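Local coordinates for protein enterochelin esterase (Salmonella enterica subsp. enterica serovar Typhimurium, PDB 3MGA) that probably hydrolyses the ester bonds of ferric enterobactin, the iron-loaded siderophore, as a serine esterase of the alpha/beta-hydrolase fold, at residues 138-143 / 148-153; 191-196 / 200-205; 257-262 / 296-301; 373-378 / 396-401. All coordinates share one frame; numbering follows the deposited sequence.

Contact 1: residues 138-143 / 148-153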
# COMPACT_ATOMS: atom_id res chain seq x y z
N SER A 138 15.36 3.41 -12.73
CA SER A 138 14.51 2.57 -13.58
C SER A 138 13.45 1.76 -12.83
O SER A 138 12.63 1.08 -13.44
CB SER A 138 15.38 1.59 -14.38
OG SER A 138 16.11 0.73 -13.51
N GLN A 139 13.47 1.82 -11.50
CA GLN A 139 12.49 1.09 -10.70
C GLN A 139 11.34 2.02 -10.37
O GLN A 139 11.17 2.48 -9.23
CB GLN A 139 13.17 0.51 -9.46
CG GLN A 139 14.28 -0.46 -9.84
CD GLN A 139 15.04 -1.00 -8.65
OE1 GLN A 139 14.75 -0.66 -7.50
NE2 GLN A 139 16.03 -1.84 -8.93
N SER A 140 10.56 2.30 -11.41
CA SER A 140 9.41 3.19 -11.34
C SER A 140 8.13 2.50 -11.83
O SER A 140 8.18 1.45 -12.47
CB SER A 140 9.69 4.41 -12.21
OG SER A 140 10.85 5.08 -11.74
N TRP A 141 6.99 3.10 -11.50
CA TRP A 141 5.69 2.58 -11.90
C TRP A 141 4.63 3.67 -11.74
O TRP A 141 4.94 4.79 -11.32
CB TRP A 141 5.32 1.35 -11.07
CG TRP A 141 5.13 1.63 -9.60
CD1 TRP A 141 3.94 1.80 -8.95
CD2 TRP A 141 6.15 1.77 -8.60
NE1 TRP A 141 4.16 2.04 -7.62
CE2 TRP A 141 5.51 2.02 -7.38
CE3 TRP A 141 7.54 1.71 -8.63
CZ2 TRP A 141 6.21 2.22 -6.19
CZ3 TRP A 141 8.24 1.90 -7.46
CH2 TRP A 141 7.58 2.15 -6.25
N ARG A 142 3.39 3.34 -12.11
CA ARG A 142 2.27 4.26 -11.98
C ARG A 142 1.77 4.11 -10.56
O ARG A 142 1.34 3.03 -10.16
CB ARG A 142 1.17 3.91 -12.97
CG ARG A 142 1.59 3.98 -14.44
CD ARG A 142 2.21 5.33 -14.81
NE ARG A 142 1.36 6.47 -14.44
CZ ARG A 142 1.68 7.74 -14.68
NH1 ARG A 142 2.82 8.05 -15.29
NH2 ARG A 142 0.85 8.71 -14.31
N GLY A 143 1.81 5.20 -9.80
CA GLY A 143 1.42 5.16 -8.39
C GLY A 143 -0.02 4.87 -8.05
O GLY A 143 -0.33 4.49 -6.92
N ALA A 148 3.53 9.12 -11.78
CA ALA A 148 4.54 8.08 -11.67
C ALA A 148 5.37 8.29 -10.40
O ALA A 148 5.51 9.41 -9.92
CB ALA A 148 5.44 8.08 -12.90
N VAL A 149 5.90 7.20 -9.85
CA VAL A 149 6.71 7.24 -8.64
C VAL A 149 7.94 6.37 -8.82
O VAL A 149 8.04 5.63 -9.80
CB VAL A 149 5.92 6.73 -7.42
CG1 VAL A 149 4.84 7.71 -7.04
CG2 VAL A 149 5.35 5.33 -7.71
N SER A 150 8.86 6.44 -7.86
CA SER A 150 10.09 5.65 -7.91
C SER A 150 10.34 4.96 -6.58
O SER A 150 9.84 5.38 -5.55
CB SER A 150 11.26 6.54 -8.32
OG SER A 150 10.99 7.10 -9.59
N ALA A 151 11.12 3.88 -6.62
CA ALA A 151 11.39 3.08 -5.43
C ALA A 151 12.78 3.29 -4.83
O ALA A 151 13.79 3.34 -5.54
CB ALA A 151 11.20 1.61 -5.76
N LEU A 152 12.79 3.40 -3.50
CA LEU A 152 14.02 3.57 -2.73
C LEU A 152 13.98 2.60 -1.57
O LEU A 152 12.96 2.50 -0.87
CB LEU A 152 14.14 5.01 -2.22
CG LEU A 152 15.43 5.33 -1.46
CD1 LEU A 152 16.67 4.88 -2.22
CD2 LEU A 152 15.51 6.82 -1.13
N GLU A 153 15.07 1.89 -1.35
CA GLU A 153 15.16 0.93 -0.26
C GLU A 153 16.51 0.99 0.43
O GLU A 153 17.54 0.97 -0.23
CB GLU A 153 14.98 -0.49 -0.80
CG GLU A 153 13.74 -0.72 -1.63
CD GLU A 153 13.52 -2.19 -1.93
OE1 GLU A 153 12.46 -2.54 -2.49
OE2 GLU A 153 14.40 -3.01 -1.59

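Contact 2: residues 191-196 / 200-205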
# COMPACT_ATOMS: atom_id res chain seq x y z
N ILE A 191 -9.07 -13.38 -11.89
CA ILE A 191 -8.95 -14.67 -11.25
C ILE A 191 -7.64 -15.34 -11.59
O ILE A 191 -7.34 -15.57 -12.75
CB ILE A 191 -10.08 -15.63 -11.68
CG1 ILE A 191 -11.45 -15.05 -11.34
CG2 ILE A 191 -9.92 -16.98 -10.99
CD1 ILE A 191 -12.61 -15.96 -11.79
N LEU A 192 -6.85 -15.66 -10.57
CA LEU A 192 -5.60 -16.38 -10.77
C LEU A 192 -5.65 -17.65 -9.94
O LEU A 192 -6.03 -17.61 -8.78
CB LEU A 192 -4.39 -15.55 -10.33
CG LEU A 192 -3.05 -16.30 -10.44
CD1 LEU A 192 -2.70 -16.50 -11.90
CD2 LEU A 192 -1.94 -15.55 -9.72
N THR A 193 -5.26 -18.78 -10.53
CA THR A 193 -5.20 -20.04 -9.82
C THR A 193 -3.73 -20.47 -9.85
O THR A 193 -3.07 -20.31 -10.87
CB THR A 193 -6.06 -21.13 -10.50
OG1 THR A 193 -5.54 -21.40 -11.80
CG2 THR A 193 -7.50 -20.69 -10.61
N THR A 194 -3.23 -21.01 -8.75
CA THR A 194 -1.83 -21.42 -8.68
C THR A 194 -1.63 -22.91 -8.35
O THR A 194 -0.56 -23.31 -7.91
CB THR A 194 -1.06 -20.56 -7.66
OG1 THR A 194 -1.60 -20.75 -6.34
CG2 THR A 194 -1.15 -19.10 -8.05
N GLY A 195 -2.66 -23.71 -8.58
CA GLY A 195 -2.57 -25.15 -8.32
C GLY A 195 -3.82 -25.87 -8.80
O GLY A 195 -4.92 -25.31 -8.78
N ASP A 196 -3.65 -27.11 -9.25
CA ASP A 196 -4.76 -27.93 -9.74
C ASP A 196 -5.08 -29.12 -8.82
O ASP A 196 -6.15 -29.71 -8.94
CB ASP A 196 -4.47 -28.42 -11.17
CG ASP A 196 -4.44 -27.27 -12.19
OD1 ASP A 196 -5.14 -26.26 -11.99
OD2 ASP A 196 -3.73 -27.40 -13.22
N GLU A 200 -11.04 -28.44 -4.73
CA GLU A 200 -12.03 -28.09 -3.70
C GLU A 200 -11.40 -27.78 -2.34
O GLU A 200 -12.10 -27.31 -1.44
CB GLU A 200 -13.11 -29.17 -3.55
CG GLU A 200 -14.06 -29.35 -4.76
CD GLU A 200 -13.41 -30.00 -5.98
OE1 GLU A 200 -12.29 -30.56 -5.85
OE2 GLU A 200 -14.03 -29.97 -7.07
N GLU A 201 -10.11 -28.04 -2.18
CA GLU A 201 -9.40 -27.75 -0.93
C GLU A 201 -8.65 -26.41 -1.03
O GLU A 201 -8.29 -25.82 -0.01
CB GLU A 201 -8.43 -28.88 -0.58
CG GLU A 201 -9.11 -30.23 -0.36
CD GLU A 201 -10.04 -30.26 0.85
OE1 GLU A 201 -9.85 -29.44 1.78
OE2 GLU A 201 -10.94 -31.12 0.89
N ARG A 202 -8.41 -25.95 -2.25
CA ARG A 202 -7.72 -24.68 -2.47
C ARG A 202 -8.35 -23.54 -1.69
O ARG A 202 -9.56 -23.36 -1.76
CB ARG A 202 -7.85 -24.24 -3.91
CG ARG A 202 -7.22 -25.05 -5.00
CD ARG A 202 -7.92 -24.54 -6.24
NE ARG A 202 -7.31 -24.87 -7.51
CZ ARG A 202 -7.91 -24.65 -8.67
NH1 ARG A 202 -9.14 -24.15 -8.71
NH2 ARG A 202 -7.30 -24.97 -9.80
N PRO A 203 -7.54 -22.78 -0.97
CA PRO A 203 -8.09 -21.63 -0.28
C PRO A 203 -8.37 -20.49 -1.26
O PRO A 203 -7.65 -20.33 -2.26
CB PRO A 203 -6.97 -21.21 0.66
CG PRO A 203 -5.73 -21.67 -0.03
CD PRO A 203 -6.10 -22.95 -0.67
N LEU A 204 -9.41 -19.71 -0.97
CA LEU A 204 -9.78 -18.54 -1.74
C LEU A 204 -9.22 -17.33 -0.99
O LEU A 204 -9.31 -17.27 0.24
CB LEU A 204 -11.30 -18.38 -1.82
CG LEU A 204 -11.79 -17.04 -2.39
CD1 LEU A 204 -11.37 -16.87 -3.86
CD2 LEU A 204 -13.30 -16.91 -2.27
N ALA A 205 -8.67 -16.39 -1.75
CA ALA A 205 -8.12 -15.17 -1.18
C ALA A 205 -8.67 -14.00 -1.98
O ALA A 205 -8.48 -13.93 -3.19
CB ALA A 205 -6.58 -15.20 -1.24

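Contact 3: residues 257-262 / 296-301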
# COMPACT_ATOMS: atom_id res chain seq x y z
N ASP A 257 -23.70 -3.94 1.90
CA ASP A 257 -24.09 -4.41 0.56
C ASP A 257 -22.92 -4.92 -0.25
O ASP A 257 -23.07 -5.89 -0.98
CB ASP A 257 -24.86 -3.34 -0.22
CG ASP A 257 -26.30 -3.24 0.21
OD1 ASP A 257 -26.73 -4.07 1.06
OD2 ASP A 257 -27.03 -2.35 -0.30
N PHE A 258 -21.77 -4.29 -0.14
CA PHE A 258 -20.61 -4.74 -0.89
C PHE A 258 -20.32 -6.21 -0.58
O PHE A 258 -20.22 -7.03 -1.49
CB PHE A 258 -19.38 -3.89 -0.59
CG PHE A 258 -18.14 -4.37 -1.29
CD1 PHE A 258 -17.92 -4.07 -2.62
CD2 PHE A 258 -17.19 -5.11 -0.61
CE1 PHE A 258 -16.78 -4.51 -3.27
CE2 PHE A 258 -16.05 -5.56 -1.26
CZ PHE A 258 -15.84 -5.25 -2.59
N TRP A 259 -20.21 -6.54 0.71
CA TRP A 259 -19.92 -7.91 1.12
C TRP A 259 -21.08 -8.88 0.95
O TRP A 259 -20.84 -10.06 0.71
CB TRP A 259 -19.36 -7.94 2.54
CG TRP A 259 -18.00 -7.35 2.57
CD1 TRP A 259 -17.64 -6.14 3.07
CD2 TRP A 259 -16.83 -7.92 1.98
NE1 TRP A 259 -16.30 -5.94 2.87
CE2 TRP A 259 -15.78 -7.01 2.20
CE3 TRP A 259 -16.56 -9.11 1.31
CZ2 TRP A 259 -14.47 -7.27 1.78
CZ3 TRP A 259 -15.27 -9.37 0.89
CH2 TRP A 259 -14.24 -8.44 1.12
N LEU A 260 -22.31 -8.39 1.07
CA LEU A 260 -23.47 -9.24 0.81
C LEU A 260 -23.43 -9.62 -0.66
O LEU A 260 -23.56 -10.78 -1.01
CB LEU A 260 -24.78 -8.53 1.13
CG LEU A 260 -25.17 -8.34 2.60
CD1 LEU A 260 -26.36 -7.42 2.71
CD2 LEU A 260 -25.45 -9.70 3.28
N ALA A 261 -23.23 -8.62 -1.52
CA ALA A 261 -23.17 -8.81 -2.96
C ALA A 261 -22.07 -9.78 -3.38
O ALA A 261 -22.28 -10.62 -4.26
CB ALA A 261 -22.96 -7.46 -3.66
N VAL A 262 -20.88 -9.65 -2.77
CA VAL A 262 -19.76 -10.54 -3.07
C VAL A 262 -20.09 -12.00 -2.77
O VAL A 262 -19.73 -12.90 -3.54
CB VAL A 262 -18.49 -10.12 -2.27
CG1 VAL A 262 -17.48 -11.25 -2.20
CG2 VAL A 262 -17.88 -8.84 -2.86
N LEU A 296 -11.48 -6.31 7.61
CA LEU A 296 -11.74 -6.66 9.00
C LEU A 296 -13.26 -6.66 9.21
O LEU A 296 -13.82 -7.58 9.80
CB LEU A 296 -11.07 -5.69 9.96
CG LEU A 296 -11.29 -5.98 11.45
CD1 LEU A 296 -10.76 -7.37 11.84
CD2 LEU A 296 -10.66 -4.90 12.31
N TYR A 297 -13.91 -5.61 8.71
CA TYR A 297 -15.36 -5.48 8.79
C TYR A 297 -16.02 -6.75 8.25
O TYR A 297 -16.98 -7.25 8.84
CB TYR A 297 -15.80 -4.25 8.00
CG TYR A 297 -17.29 -4.06 7.85
CD1 TYR A 297 -17.96 -4.56 6.74
CD2 TYR A 297 -18.03 -3.36 8.79
CE1 TYR A 297 -19.31 -4.38 6.57
CE2 TYR A 297 -19.40 -3.18 8.63
CZ TYR A 297 -20.03 -3.70 7.51
OH TYR A 297 -21.38 -3.53 7.34
N ALA A 298 -15.49 -7.27 7.15
CA ALA A 298 -16.02 -8.50 6.54
C ALA A 298 -15.84 -9.69 7.48
O ALA A 298 -16.78 -10.43 7.73
CB ALA A 298 -15.32 -8.78 5.21
N GLY A 299 -14.63 -9.87 7.99
CA GLY A 299 -14.33 -10.95 8.92
C GLY A 299 -15.14 -10.86 10.20
O GLY A 299 -15.57 -11.89 10.75
N LEU A 300 -15.34 -9.64 10.68
CA LEU A 300 -16.11 -9.40 11.89
C LEU A 300 -17.60 -9.69 11.71
O LEU A 300 -18.23 -10.23 12.61
CB LEU A 300 -15.93 -7.96 12.38
CG LEU A 300 -14.56 -7.57 12.95
CD1 LEU A 300 -14.51 -6.07 13.24
CD2 LEU A 300 -14.24 -8.37 14.22
N ASN A 301 -18.17 -9.34 10.55
CA ASN A 301 -19.60 -9.57 10.31
C ASN A 301 -19.97 -10.93 9.70
O ASN A 301 -21.06 -11.44 9.96
CB ASN A 301 -20.22 -8.44 9.48
CG ASN A 301 -20.22 -7.10 10.20
OD1 ASN A 301 -21.25 -6.67 10.73
ND2 ASN A 301 -19.05 -6.47 10.29

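Contact 4: residues 373-378 / 396-401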
# COMPACT_ATOMS: atom_id res chain seq x y z
N SER A 373 -6.60 -15.45 16.79
CA SER A 373 -5.16 -15.36 16.51
C SER A 373 -4.88 -14.06 15.77
O SER A 373 -5.32 -13.88 14.64
CB SER A 373 -4.74 -16.56 15.65
OG SER A 373 -5.15 -17.77 16.26
N ILE A 374 -4.16 -13.14 16.41
CA ILE A 374 -3.83 -11.83 15.84
C ILE A 374 -2.33 -11.69 15.63
O ILE A 374 -1.55 -11.96 16.53
CB ILE A 374 -4.23 -10.68 16.80
CG1 ILE A 374 -5.66 -10.85 17.32
CG2 ILE A 374 -4.07 -9.33 16.09
CD1 ILE A 374 -6.72 -10.73 16.26
N PHE A 375 -1.93 -11.25 14.44
CA PHE A 375 -0.52 -11.05 14.12
C PHE A 375 -0.23 -9.57 13.93
O PHE A 375 -0.60 -8.99 12.92
CB PHE A 375 -0.15 -11.76 12.82
CG PHE A 375 -0.37 -13.24 12.85
CD1 PHE A 375 -1.59 -13.78 12.48
CD2 PHE A 375 0.65 -14.09 13.23
CE1 PHE A 375 -1.79 -15.14 12.50
CE2 PHE A 375 0.46 -15.46 13.26
CZ PHE A 375 -0.76 -15.98 12.89
N TRP A 376 0.43 -8.95 14.90
CA TRP A 376 0.77 -7.53 14.79
C TRP A 376 2.09 -7.37 14.03
O TRP A 376 3.08 -7.99 14.39
CB TRP A 376 0.86 -6.89 16.18
CG TRP A 376 1.22 -5.45 16.14
CD1 TRP A 376 2.45 -4.92 16.34
CD2 TRP A 376 0.35 -4.36 15.82
NE1 TRP A 376 2.41 -3.55 16.19
CE2 TRP A 376 1.13 -3.18 15.87
CE3 TRP A 376 -1.01 -4.25 15.52
CZ2 TRP A 376 0.60 -1.91 15.63
CZ3 TRP A 376 -1.54 -2.99 15.27
CH2 TRP A 376 -0.73 -1.84 15.33
N ARG A 377 2.09 -6.54 12.99
CA ARG A 377 3.29 -6.30 12.19
C ARG A 377 3.54 -4.80 11.98
O ARG A 377 2.75 -4.12 11.33
CB ARG A 377 3.19 -7.02 10.84
CG ARG A 377 3.21 -8.57 10.92
CD ARG A 377 4.52 -9.06 11.55
NE ARG A 377 4.66 -10.52 11.60
CZ ARG A 377 4.24 -11.28 12.61
NH1 ARG A 377 3.62 -10.73 13.66
NH2 ARG A 377 4.41 -12.59 12.56
N GLN A 378 4.64 -4.30 12.54
CA GLN A 378 5.03 -2.89 12.42
C GLN A 378 5.97 -2.81 11.25
O GLN A 378 6.86 -3.64 11.11
CB GLN A 378 5.77 -2.39 13.65
CG GLN A 378 4.98 -2.47 14.92
CD GLN A 378 5.73 -1.92 16.12
OE1 GLN A 378 6.78 -1.29 15.99
NE2 GLN A 378 5.18 -2.16 17.30
N LEU A 396 -0.24 -13.42 3.68
CA LEU A 396 -0.87 -14.65 3.20
C LEU A 396 -0.16 -15.87 3.80
O LEU A 396 -0.80 -16.87 4.14
CB LEU A 396 -0.83 -14.71 1.67
CG LEU A 396 -1.73 -13.70 0.95
CD1 LEU A 396 -1.29 -13.50 -0.50
CD2 LEU A 396 -3.22 -14.13 1.03
N MSE A 397 1.16 -15.77 3.95
CA MSE A 397 1.95 -16.86 4.55
C MSE A 397 1.58 -17.03 6.03
O MSE A 397 1.49 -18.15 6.53
CB MSE A 397 3.45 -16.60 4.37
CG MSE A 397 3.90 -16.65 2.91
SE MSE A 397 5.74 -16.05 2.58
CE MSE A 397 6.68 -17.33 3.69
N LEU A 398 1.36 -15.92 6.72
CA LEU A 398 0.95 -15.98 8.12
C LEU A 398 -0.46 -16.53 8.24
O LEU A 398 -0.70 -17.48 8.99
CB LEU A 398 1.01 -14.60 8.77
CG LEU A 398 2.41 -14.07 8.94
CD1 LEU A 398 2.40 -12.65 9.55
CD2 LEU A 398 3.21 -15.06 9.82
N LEU A 399 -1.39 -15.94 7.50
CA LEU A 399 -2.77 -16.40 7.54
C LEU A 399 -2.92 -17.88 7.14
O LEU A 399 -3.79 -18.57 7.65
CB LEU A 399 -3.67 -15.52 6.68
CG LEU A 399 -3.82 -14.09 7.22
CD1 LEU A 399 -4.58 -13.22 6.23
CD2 LEU A 399 -4.49 -14.10 8.59
N TRP A 400 -2.09 -18.35 6.22
CA TRP A 400 -2.16 -19.75 5.78
C TRP A 400 -1.06 -20.62 6.35
O TRP A 400 -0.86 -21.73 5.90
CB TRP A 400 -2.13 -19.87 4.25
CG TRP A 400 -3.35 -19.42 3.55
CD1 TRP A 400 -4.63 -19.65 3.93
CD2 TRP A 400 -3.41 -18.82 2.26
NE1 TRP A 400 -5.50 -19.15 3.00
CE2 TRP A 400 -4.77 -18.64 1.95
CE3 TRP A 400 -2.44 -18.39 1.35
CZ2 TRP A 400 -5.19 -18.06 0.77
CZ3 TRP A 400 -2.86 -17.80 0.18
CH2 TRP A 400 -4.22 -17.65 -0.11
N GLN A 401 -0.37 -20.12 7.38
CA GLN A 401 0.72 -20.89 7.99
C GLN A 401 0.35 -22.34 8.34
O GLN A 401 1.14 -23.23 8.12
CB GLN A 401 1.25 -20.17 9.23
CG GLN A 401 2.57 -20.71 9.73
CD GLN A 401 3.10 -19.92 10.92
OE1 GLN A 401 4.17 -19.31 10.85
NE2 GLN A 401 2.32 -19.89 12.00

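Contact 1: residues 138-143 / 148-153
The antiparallel beta hairpin of strands 140-142 and 148-153, on the edge of the four-stranded sheet of the N-terminal region, is held at its centre by the hydrogen-bonded pair Trp-141 and Val-149. Val-149 N donates to Trp-141 O at 3.0 Å with a nearly straight N-H...O angle of 164°, and Trp-141 N answers with a longer bond, 3.2 Å, to Val-149 O. Two residues before Trp-141, Gln-139, the centre of an inverse gamma turn, accepts Ala-151 N at its O, 3.0 Å. Trp-141 CG stands between the backbone N and the carbonyl carbon (chi1 65°), which lays the indole against the partner strand. Val-149 CG2 then sits over one face, 3.6 Å from the centroid of the five-membered ring, a CH-pi contact, while Ala-151 CB meets the ring edge at CZ3, 3.4 Å away. On the other face of the sheet Ser-150 OG donates to Ser-140 OG at 3.0 Å; Asn-137 O also bonds to Ser-140 OG, and Asp-134 N to Ser-150 OG. Leu-386 of helix 385-399 touches Trp-141 and Ala-151. The hairpin thus carries an apolar face, built round the indole and turned toward the esterase domain, and a hydroxyl-bearing face tied to the preceding loop.

Contact 2: residues 191-196 / 200-205
Gly-195 O is gripped by two nitrogens of one guanidinium: Arg-202 NH2 donates to it at 2.6 Å and Arg-202 NE at 2.7 Å. Both bonds are bent, with N-H...O angles of 139° and 134°, as expected when two N-H groups on one side of an arginine converge on a single oxygen. That oxygen lies close to the guanidinium plane, so the side-on grip fixes the rotation of the group. The reach comes from the extended run of Arg-202 from CG to NE, which carries the charge across from the loop just before strand 204-207 to the loop leaving strand 185-193. Asp-196 OD1 adds a weak, long salt bridge to Arg-202 NH2, 3.3 Å, at the guanidinium edge; the carboxylate plane is turned 48° from the guanidinium. Over one face lies Thr-193 CB, 4.1 Å from Arg-202 NH2. The remaining nitrogen, NH1, bonds to Pro-275 O. In the sheet itself strand 236-240 separates these two strands, and its Val-236 touches Arg-202. A buried positive charge is therefore met mainly by backbone carbonyls of two loops, with the more exposed aspartate probably contributing only modest electrostatic help.

Contact 3: residues 257-262 / 296-301
Trp-259 and Ala-298 bury most of the surface where helix 256-273 meets helix 290-301, and Tyr-297 supplies the rest. The methyl of Ala-298 stands over the indole: CB is 3.6 Å from the centroid of the five-membered ring and 16° off its normal, a clear CH-pi contact, with Trp-259 CE2 the nearest ring atom at 3.5 Å. Because alanine ends at CB, the backbones come close, and the CA atoms of Trp-259 and Ala-298 are 6.7 Å apart. On the opposite face of the indole lies Phe-258 CD2, from the neighbouring residue of the same helix, so the ring is sandwiched between its own helix and the next. Tyr-297 approaches from beside the alanine. Its CG lies opposite the backbone N across the first torsion (chi1 173°), which sends the phenol across toward helix 256-273, past the indole, which points the other way; the edge of its ring, at Tyr-297 CD1, lies 4.0 Å from Trp-259 CD1. The tyrosine ring has Asn-301 ND2 over one face, and the same ND2 donates to Tyr-297 O at 2.6 Å; since Asn-301 N also bonds there, that carbonyl near the helix end takes two donors. Phe-306 packs edge-to-face with the tryptophan. Helix 290-301 follows a GxSxG pattern consistent with a nucleophile elbow. Between residues 257-262 and 296-301 the contact is apolar; one turn before Ala-298, Ser-294 OG pairs with Trp-259 NE1, giving the helices a polar link that probably helps to hold the indole's rotation.

Contact 4: residues 373-378 / 396-401
Leu-398 and Arg-377 reach toward each other from opposite sides of the gap between helix 385-399 and strand 373-379, the last strand on one margin of the esterase sheet. In the arginine conformer described, one of two modelled, Leu-398 CD1 ends over one face of the guanidinium, 3.6 Å from Arg-377 NH2 and 3.7 Å from Arg-377 NE, so a methyl group meets the flat of the charged group. A bend at chi2 (-61°) folds this conformer back along its own strand, where NH1 donates to Trp-376 O at 2.9 Å and may help hold the plane the leucine covers. The donor stands well above that carbonyl plane. Two residues earlier on the same side of the strand, Phe-375 offers its CB to Leu-398 CD1 at 4.2 Å, while its ring extends toward the helix end and brings CZ to 4.2 Å from Leu-398 O, at an oblique angle. That carbonyl accepts a hydrogen bond from Arg-344, whose NE also bonds to Leu-399 O. Strand and helix thus meet through dispersion and, at least in this conformer, the flat face of an arginine, with no hydrogen bond between the two segments; the polar tie at the helix end comes from Arg-344 of the adjacent strand.

The four contacts follow one another along the chain, each closing before the next opens. Contact 1 stands apart in the N-terminal region, its centre about 27 to 33 Å from the others. Contacts 2, 3 and 4 belong to the alpha/beta-hydrolase part, with centres about 19 to 21 Å apart. Contacts 2 and 4 reach the same eight-stranded sheet and touch where Trp-400 packs on Pro-203 and Ala-205; contact 3 joins two helices and comes within about 7 Å, nearest atoms, of each. Contacts 2 to 4 thus link sheet strands and flanking helices within the hydrolase part, while helix 385-399, which carries part of contact 4, also packs against the hairpin of contact 1 and so bridges the two regions.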